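Long-range contacts in cyclase (Uncultured organism, PDB 5IBZ), which belongs to the cyclase family, probably has arylformamidase activity, and binds acetylphosphate: residues G30-I35 with K152-G157; I57-N62 with Q109-W114; D248-E253 with G280-L285. All coordinates share one frame; numbering follows the deposited sequence. Where two conformers were deposited one is given.

In the fold
The 57-62/109-114 pair (interaction 2) falls, along the chain, between the two segments of interaction 1 (30-35/152-157), and interaction 3 (248-253/280-285) follows both. Interactions 2 and 3 have centres about 11 Å apart and share the mixed sheet, where strands 113-115 and 278-281 are neighbours; Thr112 OG1 lies 2.7 Å from Ile282 O, a probable hydrogen bond. Interaction 1 is about 22 Å from interaction 2, centre to centre, yet they meet where Phe155 CD2 approaches Trp114 NE1 at 3.5 Å. Interaction 3 supplies two residues of the acetylphosphate pocket, Ile250 and Glu281; interactions 1 and 2 instead touch the second subunit.

Interaction 1 (G30-I35 with K152-G157)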
loop_
_atom_site.group_PDB
_atom_site.type_symbol
_atom_site.label_atom_id
_atom_site.label_comp_id
_atom_site.label_asym_id
_atom_site.label_seq_id
_atom_site.Cartn_x
_atom_site.Cartn_y
_atom_site.Cartn_z
ATOM N N GLY B 30 28.324 5.307 -12.066
ATOM C CA GLY B 30 28.556 6.742 -12.169
ATOM C C GLY B 30 29.520 7.265 -11.117
ATOM O O GLY B 30 30.542 6.629 -10.794
ATOM N N ALA B 31 29.187 8.423 -10.557
ATOM C CA ALA B 31 30.107 9.119 -9.659
ATOM C C ALA B 31 30.292 8.404 -8.329
ATOM O O ALA B 31 31.191 8.727 -7.561
ATOM C CB ALA B 31 29.639 10.558 -9.437
ATOM N N ALA B 32 29.477 7.396 -8.060
ATOM C CA ALA B 32 29.761 6.537 -6.915
ATOM C C ALA B 32 31.150 5.880 -7.034
ATOM O O ALA B 32 31.776 5.522 -6.024
ATOM C CB ALA B 32 28.666 5.486 -6.766
ATOM N N ASN B 33 31.667 5.752 -8.250
ATOM C CA ASN B 33 33.005 5.205 -8.424
ATOM C C ASN B 33 34.134 6.089 -7.877
ATOM O O ASN B 33 35.276 5.628 -7.735
ATOM C CB ASN B 33 33.243 4.912 -9.902
ATOM C CG ASN B 33 32.365 3.788 -10.417
ATOM O OD1 ASN B 33 32.225 2.737 -9.782
ATOM N ND2 ASN B 33 31.734 4.018 -11.563
ATOM N N TYR B 34 33.826 7.345 -7.557
ATOM C CA TYR B 34 34.778 8.215 -6.887
ATOM C C TYR B 34 34.983 7.806 -5.416
ATOM O O TYR B 34 35.979 8.195 -4.820
ATOM C CB TYR B 34 34.337 9.669 -6.930
ATOM C CG TYR B 34 34.395 10.375 -8.264
ATOM C CD1 TYR B 34 35.520 10.325 -9.072
ATOM C CD2 TYR B 34 33.323 11.154 -8.687
ATOM C CE1 TYR B 34 35.549 10.996 -10.265
ATOM C CE2 TYR B 34 33.347 11.836 -9.877
ATOM C CZ TYR B 34 34.457 11.769 -10.662
ATOM O OH TYR B 34 34.470 12.470 -11.853
ATOM N N ILE B 35 34.046 7.053 -4.828
ATOM C CA ILE B 35 34.236 6.588 -3.465
ATOM C C ILE B 35 35.013 5.265 -3.509
ATOM O O ILE B 35 34.505 4.220 -3.914
ATOM C CB ILE B 35 32.912 6.412 -2.707
ATOM C CG1 ILE B 35 32.091 7.706 -2.770
ATOM C CG2 ILE B 35 33.216 5.987 -1.284
ATOM C CD1 ILE B 35 30.704 7.642 -2.086
ATOM N N LYS B 152 24.407 -0.350 -3.639
ATOM C CA LYS B 152 24.003 -0.843 -2.333
ATOM C C LYS B 152 25.150 -0.767 -1.328
ATOM O O LYS B 152 24.907 -0.835 -0.115
ATOM C CB LYS B 152 23.469 -2.276 -2.404
ATOM C CG LYS B 152 24.500 -3.316 -2.740
ATOM C CD LYS B 152 23.901 -4.745 -2.620
ATOM C CE LYS B 152 24.977 -5.785 -2.866
ATOM N NZ LYS B 152 24.527 -7.162 -2.545
ATOM N N THR B 153 26.388 -0.651 -1.799
ATOM C CA THR B 153 27.494 -0.485 -0.840
ATOM C C THR B 153 28.068 0.943 -0.840
ATOM O O THR B 153 28.969 1.259 -0.039
ATOM C CB THR B 153 28.631 -1.532 -1.055
ATOM O OG1 THR B 153 28.898 -1.800 -2.436
ATOM C CG2 THR B 153 28.217 -2.844 -0.413
ATOM N N SER B 154 27.493 1.830 -1.642
ATOM C CA SER B 154 28.040 3.178 -1.764
ATOM C C SER B 154 27.471 4.149 -0.738
ATOM O O SER B 154 26.631 3.791 0.109
ATOM C CB SER B 154 27.789 3.734 -3.175
ATOM O OG SER B 154 28.616 4.860 -3.434
ATOM N N PHE B 155 27.910 5.398 -0.854
ATOM C CA PHE B 155 27.477 6.528 -0.023
ATOM C C PHE B 155 27.794 6.328 1.452
ATOM O O PHE B 155 27.140 6.896 2.326
ATOM C CB PHE B 155 25.989 6.819 -0.227
ATOM C CG PHE B 155 25.580 6.837 -1.676
ATOM C CD1 PHE B 155 26.315 7.521 -2.611
ATOM C CD2 PHE B 155 24.467 6.125 -2.094
ATOM C CE1 PHE B 155 25.952 7.497 -3.967
ATOM C CE2 PHE B 155 24.091 6.111 -3.425
ATOM C CZ PHE B 155 24.836 6.793 -4.356
ATOM N N LEU B 156 28.866 5.598 1.692
ATOM C CA LEU B 156 29.457 5.523 2.997
ATOM C C LEU B 156 30.908 5.960 2.805
ATOM O O LEU B 156 31.692 5.265 2.153
ATOM C CB LEU B 156 29.290 4.113 3.547
ATOM C CG LEU B 156 29.854 3.842 4.928
ATOM C CD1 LEU B 156 28.982 2.835 5.666
ATOM C CD2 LEU B 156 31.289 3.358 4.806
ATOM N N GLY B 157 31.246 7.140 3.327
ATOM C CA GLY B 157 32.503 7.786 3.011
ATOM C C GLY B 157 32.516 9.161 3.622
ATOM O O GLY B 157 31.915 9.386 4.685
HETATM O O HOH W 1 30.954 3.636 -4.141
#
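Ile35 reaches from the end of a 3-10 turn onto Ser154, Phe155 and Leu156, in the loop that leads into strand 158-163 of the mixed sheet. The turn, residues 31-34, is defined by bonds three residues apart, such as Ile35 N to Ala32 O, and it precedes helix 37-44. Ile35 buries the most surface here. Its CG1 stands anti to the carbonyl carbon (chi1 -54°) and its CD1 anti to CA (chi2 178°), which carries CD1 to 3.7 Å from Ser154 OG and 3.8 Å from Phe155 N. The other branch, CG2, lies 3.8 Å from Leu156 O, and Ile40 of helix 37-44 packs against both Ile35 and Leu156. Ala32 turns its methyl group to the same hydroxyl, with CB 3.4 Å from Ser154 OG. Ser154 therefore meets two apolar groups with a polar tip, placed there by OG lying anti to the backbone N. The same Ala32 CB approaches CE1 of the Phe155 ring at 4.4 Å. Beyond this contact, that ring packs on Trp114 and Tyr278, tying the loop to the sheet. The polar link between the segments is made by water. One molecule donates to Ala32 O at 2.8 Å and is hydrogen-bonded to Ser154 OG at 2.7 Å.

Interaction 2 (I57-N62 with Q109-W114); sequences IPIDSN and QGSTQW
Ile57 starts the contact with its backbone N, which donates to Thr112 OG1 at 2.9 Å along a nearly straight path (165° at the hydrogen). The Thr112 hydroxyl also bonds to Ile282 O, so it links the loop to a third part of the chain. Ile57 CG1 sits between the backbone N and the carbonyl carbon (chi1 60°), 3.6 Å from Ser111 OG, while the side chain slides past that of Thr112 in the opposite direction. Ile57 O accepts from a water at 2.7 Å, and this water is 2.9 Å from Ser111 OG. Pro58 points its CB away from 109-114 and packs on Pro310 of the second subunit. Pro58 O accepts from another water at 2.8 Å, and that water is 2.7 Å from Ser111 OG. Two waters thus grip one buried hydroxyl. Ser111 and Thr112 lead directly into strand 113-115 of the mixed sheet, so the waters join the loop after strand 52-54 to the entry of a sheet strand. On that side Gln113 NE2 bonds to Ser111 O and weakly to Gln109 O, which braces the bend. Ile59 follows with CG1 3.7 Å from Ser111 OG, packing further on Ile104 of strand 97-107 and on Ile309 of the second subunit. Asp60 then closes an Asx turn, its OD1 accepting from Asn62 N from above the carboxylate plane.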
loop_
_atom_site.group_PDB
_atom_site.type_symbol
_atom_site.label_atom_id
_atom_site.label_comp_id
_atom_site.label_asym_id
_atom_site.label_seq_id
_atom_site.Cartn_x
_atom_site.Cartn_y
_atom_site.Cartn_z
ATOM N N ILE B 57 14.347 13.245 8.056
ATOM C CA ILE B 57 13.047 13.640 8.607
ATOM C C ILE B 57 12.288 12.376 9.013
ATOM O O ILE B 57 12.572 11.274 8.532
ATOM C CB ILE B 57 12.204 14.466 7.622
ATOM C CG1 ILE B 57 11.889 13.708 6.330
ATOM C CG2 ILE B 57 12.891 15.774 7.323
ATOM C CD1 ILE B 57 10.654 14.266 5.601
ATOM N N PRO B 58 11.302 12.534 9.896
ATOM C CA PRO B 58 10.516 11.346 10.241
ATOM C C PRO B 58 9.710 10.838 9.063
ATOM O O PRO B 58 9.113 11.652 8.322
ATOM C CB PRO B 58 9.603 11.831 11.373
ATOM C CG PRO B 58 9.598 13.312 11.279
ATOM C CD PRO B 58 10.930 13.711 10.682
ATOM N N ILE B 59 9.698 9.517 8.898
ATOM C CA ILE B 59 8.819 8.866 7.930
ATOM C C ILE B 59 7.442 8.738 8.561
ATOM O O ILE B 59 7.217 7.891 9.435
ATOM C CB ILE B 59 9.331 7.502 7.510
ATOM C CG1 ILE B 59 10.719 7.645 6.854
ATOM C CG2 ILE B 59 8.339 6.821 6.562
ATOM C CD1 ILE B 59 11.342 6.378 6.375
ATOM N N ASP B 60 6.539 9.588 8.102
ATOM C CA ASP B 60 5.172 9.627 8.575
ATOM C C ASP B 60 4.365 10.373 7.517
ATOM O O ASP B 60 4.894 10.663 6.435
ATOM C CB ASP B 60 5.058 10.260 9.977
ATOM C CG ASP B 60 5.512 11.720 10.040
ATOM O OD1 ASP B 60 5.395 12.453 9.038
ATOM O OD2 ASP B 60 5.988 12.131 11.124
ATOM N N SER B 61 3.094 10.678 7.788
ATOM C CA SER B 61 2.242 11.267 6.768
ATOM C C SER B 61 2.207 12.796 6.853
ATOM O O SER B 61 1.429 13.447 6.142
ATOM C CB SER B 61 0.820 10.702 6.883
ATOM O OG SER B 61 0.846 9.286 6.738
ATOM N N ASN B 62 3.095 13.347 7.677
ATOM C CA ASN B 62 3.093 14.764 8.049
ATOM C C ASN B 62 4.174 15.599 7.338
ATOM O O ASN B 62 4.217 16.830 7.461
ATOM C CB ASN B 62 3.279 14.861 9.571
ATOM C CG ASN B 62 3.054 16.257 10.110
ATOM O OD1 ASN B 62 2.132 16.959 9.696
ATOM N ND2 ASN B 62 3.914 16.671 11.046
ATOM N N GLN B 109 10.493 8.198 -3.321
ATOM C CA GLN B 109 10.886 9.610 -3.362
ATOM C C GLN B 109 10.051 10.415 -2.362
ATOM O O GLN B 109 9.859 11.622 -2.534
ATOM C CB GLN B 109 10.702 10.205 -4.780
ATOM C CG GLN B 109 11.577 9.608 -5.878
ATOM C CD GLN B 109 11.196 8.186 -6.276
ATOM O OE1 GLN B 109 10.053 7.915 -6.618
ATOM N NE2 GLN B 109 12.156 7.259 -6.153
ATOM N N GLY B 110 9.519 9.744 -1.347
ATOM C CA GLY B 110 8.538 10.360 -0.471
ATOM C C GLY B 110 9.052 10.919 0.844
ATOM O O GLY B 110 8.265 11.441 1.619
ATOM N N SER B 111 10.356 10.824 1.081
ATOM C CA SER B 111 10.952 11.241 2.346
ATOM C C SER B 111 12.424 11.587 2.108
ATOM O O SER B 111 12.832 11.796 0.975
ATOM C CB SER B 111 10.796 10.143 3.406
ATOM O OG SER B 111 11.066 10.626 4.712
ATOM N N THR B 112 13.231 11.657 3.165
ATOM C CA THR B 112 14.680 11.726 3.006
ATOM C C THR B 112 15.102 10.639 2.019
ATOM O O THR B 112 14.717 9.484 2.167
ATOM C CB THR B 112 15.382 11.549 4.358
ATOM O OG1 THR B 112 14.914 12.568 5.261
ATOM C CG2 THR B 112 16.877 11.603 4.198
ATOM N N GLN B 113 15.887 11.008 1.013
ATOM C CA GLN B 113 16.089 10.115 -0.121
ATOM C C GLN B 113 17.400 10.313 -0.848
ATOM O O GLN B 113 17.993 11.402 -0.812
ATOM C CB GLN B 113 14.947 10.302 -1.136
ATOM C CG GLN B 113 15.003 11.638 -1.891
ATOM C CD GLN B 113 13.713 11.944 -2.615
ATOM O OE1 GLN B 113 13.603 11.825 -3.830
ATOM N NE2 GLN B 113 12.715 12.285 -1.850
ATOM N N TRP B 114 17.812 9.247 -1.527
ATOM C CA TRP B 114 18.700 9.329 -2.696
ATOM C C TRP B 114 17.862 9.053 -3.930
ATOM O O TRP B 114 16.995 8.170 -3.910
ATOM C CB TRP B 114 19.828 8.307 -2.684
ATOM C CG TRP B 114 20.979 8.594 -1.819
ATOM C CD1 TRP B 114 21.410 7.828 -0.790
ATOM C CD2 TRP B 114 21.896 9.693 -1.911
ATOM N NE1 TRP B 114 22.537 8.371 -0.228
ATOM C CE2 TRP B 114 22.858 9.518 -0.892
ATOM C CE3 TRP B 114 21.994 10.801 -2.737
ATOM C CZ2 TRP B 114 23.883 10.416 -0.677
ATOM C CZ3 TRP B 114 23.031 11.684 -2.539
ATOM C CH2 TRP B 114 23.958 11.492 -1.506
HETATM O O HOH W 2 13.277 9.789 6.366
HETATM O O HOH W 3 8.599 11.457 5.560
#

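Interaction 3 (D248-E253 with G280-L285); sequences DNIALE and GEIWWL. With UVW (acetylphosphate), chain F.
Ile250 O lies over one face of the Glu281 carboxylate, 3.0 Å from CD, an unusual approach of two acceptor groups, Ile250 O also lying 3.1 Å from Glu281 OE1. Glu281 CG is anti to the carbonyl carbon (chi1 -66°) and the chain runs on extended to acetylphosphate, with OE2 2.6 Å from O2P and OE1 2.8 Å from O3P. The backbones are joined next to it: Ile282 N donates to Asn249 O at 2.8 Å, nearly along the C=O axis (177°). This tie joins the ends of the parallel neighbours 244-247 and 278-281 in the mixed sheet. Further on, Asp248 CB presses on Trp283 O at 3.0 Å, and a water bridges Asp248 OD2 to Leu285 N. The Asp248 carboxylate is also held by Thr204 N and Gly205 N. An alanine at Glu281 would probably leave O2P and O3P of the ligand without this neighbour and open a gap beside Ile250 O. With Asp115 close to Glu281 as well, the pocket wall is rich in oxygen; Arg69 NH1, His119 NE2 and His268 NE2 are hydrogen-bonded to the ligand, and the arginine is likely to offset part of the phosphate charge.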
loop_
_atom_site.group_PDB
_atom_site.type_symbol
_atom_site.label_atom_id
_atom_site.label_comp_id
_atom_site.label_asym_id
_atom_site.label_seq_id
_atom_site.Cartn_x
_atom_site.Cartn_y
_atom_site.Cartn_z
ATOM N N ASP B 248 18.609 19.902 2.137
ATOM C CA ASP B 248 17.423 19.969 2.975
ATOM C C ASP B 248 16.301 20.782 2.304
ATOM O O ASP B 248 15.521 21.474 2.967
ATOM C CB ASP B 248 17.780 20.580 4.323
ATOM C CG ASP B 248 18.216 22.012 4.201
ATOM O OD1 ASP B 248 18.468 22.424 3.044
ATOM O OD2 ASP B 248 18.309 22.721 5.245
ATOM N N ASN B 249 16.216 20.691 0.983
ATOM C CA ASN B 249 15.037 21.179 0.265
ATOM C C ASN B 249 14.378 19.971 -0.405
ATOM O O ASN B 249 14.711 18.814 -0.079
ATOM C CB ASN B 249 15.394 22.296 -0.721
ATOM C CG ASN B 249 16.395 21.870 -1.763
ATOM O OD1 ASN B 249 16.672 20.681 -1.919
ATOM N ND2 ASN B 249 16.932 22.848 -2.509
ATOM N N ILE B 250 13.432 20.193 -1.312
ATOM C CA ILE B 250 12.661 19.090 -1.868
ATOM C C ILE B 250 13.173 18.688 -3.253
ATOM O O ILE B 250 13.107 17.517 -3.628
ATOM C CB ILE B 250 11.148 19.432 -1.980
ATOM C CG1 ILE B 250 10.649 20.157 -0.728
ATOM C CG2 ILE B 250 10.361 18.173 -2.228
ATOM C CD1 ILE B 250 10.870 19.436 0.594
ATOM N N ALA B 251 13.711 19.648 -4.002
ATOM C CA ALA B 251 14.103 19.408 -5.390
ATOM C C ALA B 251 15.593 19.576 -5.706
ATOM O O ALA B 251 15.971 19.490 -6.872
ATOM C CB ALA B 251 13.314 20.331 -6.285
ATOM N N LEU B 252 16.400 19.868 -4.688
ATOM C CA LEU B 252 17.837 20.203 -4.803
ATOM C C LEU B 252 18.106 21.478 -5.592
ATOM O O LEU B 252 18.625 22.449 -5.040
ATOM C CB LEU B 252 18.648 19.055 -5.426
ATOM C CG LEU B 252 20.147 19.407 -5.538
ATOM C CD1 LEU B 252 20.745 19.824 -4.204
ATOM C CD2 LEU B 252 20.930 18.238 -6.130
ATOM N N GLU B 253 17.752 21.496 -6.870
ATOM C CA GLU B 253 17.928 22.727 -7.623
ATOM C C GLU B 253 16.805 23.708 -7.331
ATOM O O GLU B 253 15.730 23.331 -6.848
ATOM C CB GLU B 253 18.033 22.448 -9.121
ATOM C CG GLU B 253 16.777 22.092 -9.829
ATOM C CD GLU B 253 17.049 21.794 -11.328
ATOM O OE1 GLU B 253 17.364 22.717 -12.115
ATOM O OE2 GLU B 253 16.979 20.607 -11.672
ATOM N N GLY B 280 20.385 13.881 -3.485
ATOM C CA GLY B 280 19.728 13.629 -2.213
ATOM C C GLY B 280 18.789 14.764 -1.858
ATOM O O GLY B 280 19.117 15.937 -2.060
ATOM N N GLU B 281 17.599 14.423 -1.366
ATOM C CA GLU B 281 16.582 15.433 -1.099
ATOM C C GLU B 281 15.889 15.187 0.220
ATOM O O GLU B 281 15.792 14.044 0.682
ATOM C CB GLU B 281 15.536 15.469 -2.222
ATOM C CG GLU B 281 16.136 15.942 -3.542
ATOM C CD GLU B 281 15.262 15.691 -4.754
ATOM O OE1 GLU B 281 14.340 14.859 -4.696
ATOM O OE2 GLU B 281 15.515 16.374 -5.766
ATOM N N ILE B 282 15.369 16.263 0.786
ATOM C CA ILE B 282 14.618 16.268 2.054
ATOM C C ILE B 282 15.448 15.712 3.223
ATOM O O ILE B 282 14.954 15.055 4.147
ATOM C CB ILE B 282 13.259 15.492 1.965
ATOM C CG1 ILE B 282 12.656 15.577 0.547
ATOM C CG2 ILE B 282 12.316 16.090 2.999
ATOM C CD1 ILE B 282 11.248 14.997 0.422
ATOM N N TRP B 283 16.730 16.034 3.225
ATOM C CA TRP B 283 17.557 15.750 4.389
ATOM C C TRP B 283 17.291 16.802 5.470
ATOM O O TRP B 283 16.763 17.883 5.181
ATOM C CB TRP B 283 19.050 15.716 3.999
ATOM C CG TRP B 283 19.453 14.568 3.095
ATOM C CD1 TRP B 283 18.700 13.979 2.124
ATOM C CD2 TRP B 283 20.716 13.890 3.085
ATOM N NE1 TRP B 283 19.414 12.974 1.503
ATOM C CE2 TRP B 283 20.655 12.898 2.079
ATOM C CE3 TRP B 283 21.888 14.014 3.840
ATOM C CZ2 TRP B 283 21.725 12.061 1.797
ATOM C CZ3 TRP B 283 22.952 13.177 3.555
ATOM C CH2 TRP B 283 22.863 12.217 2.552
ATOM N N TRP B 284 17.629 16.476 6.718
ATOM C CA TRP B 284 17.407 17.350 7.866
ATOM C C TRP B 284 18.749 17.723 8.452
ATOM O O TRP B 284 19.464 16.864 8.976
ATOM C CB TRP B 284 16.547 16.667 8.937
ATOM C CG TRP B 284 16.279 17.587 10.093
ATOM C CD1 TRP B 284 16.970 17.653 11.271
ATOM C CD2 TRP B 284 15.262 18.592 10.164
ATOM N NE1 TRP B 284 16.447 18.644 12.071
ATOM C CE2 TRP B 284 15.396 19.233 11.414
ATOM C CE3 TRP B 284 14.251 19.023 9.287
ATOM C CZ2 TRP B 284 14.541 20.264 11.816
ATOM C CZ3 TRP B 284 13.410 20.044 9.689
ATOM C CH2 TRP B 284 13.568 20.658 10.940
ATOM N N LEU B 285 19.103 19.004 8.352
ATOM C CA LEU B 285 20.465 19.429 8.635
ATOM C C LEU B 285 20.604 20.409 9.790
ATOM O O LEU B 285 21.710 20.858 10.085
ATOM C CB LEU B 285 21.055 20.051 7.362
ATOM C CG LEU B 285 21.082 19.099 6.158
ATOM C CD1 LEU B 285 21.655 19.786 4.933
ATOM C CD2 LEU B 285 21.854 17.827 6.466
HETATM C C1 UVW F . 10.458 16.794 -8.597
HETATM O O1 UVW F . 9.734 15.869 -8.452
HETATM C C1M UVW F . 9.928 18.095 -9.194
HETATM O O2 UVW F . 11.804 16.724 -8.226
HETATM P P UVW F . 12.531 15.342 -7.713
HETATM O O1P UVW F . 12.197 14.181 -8.620
HETATM O O2P UVW F . 14.015 15.628 -7.733
HETATM O O3P UVW F . 12.114 14.984 -6.310
HETATM O O HOH W 4 17.845 21.440 7.564
#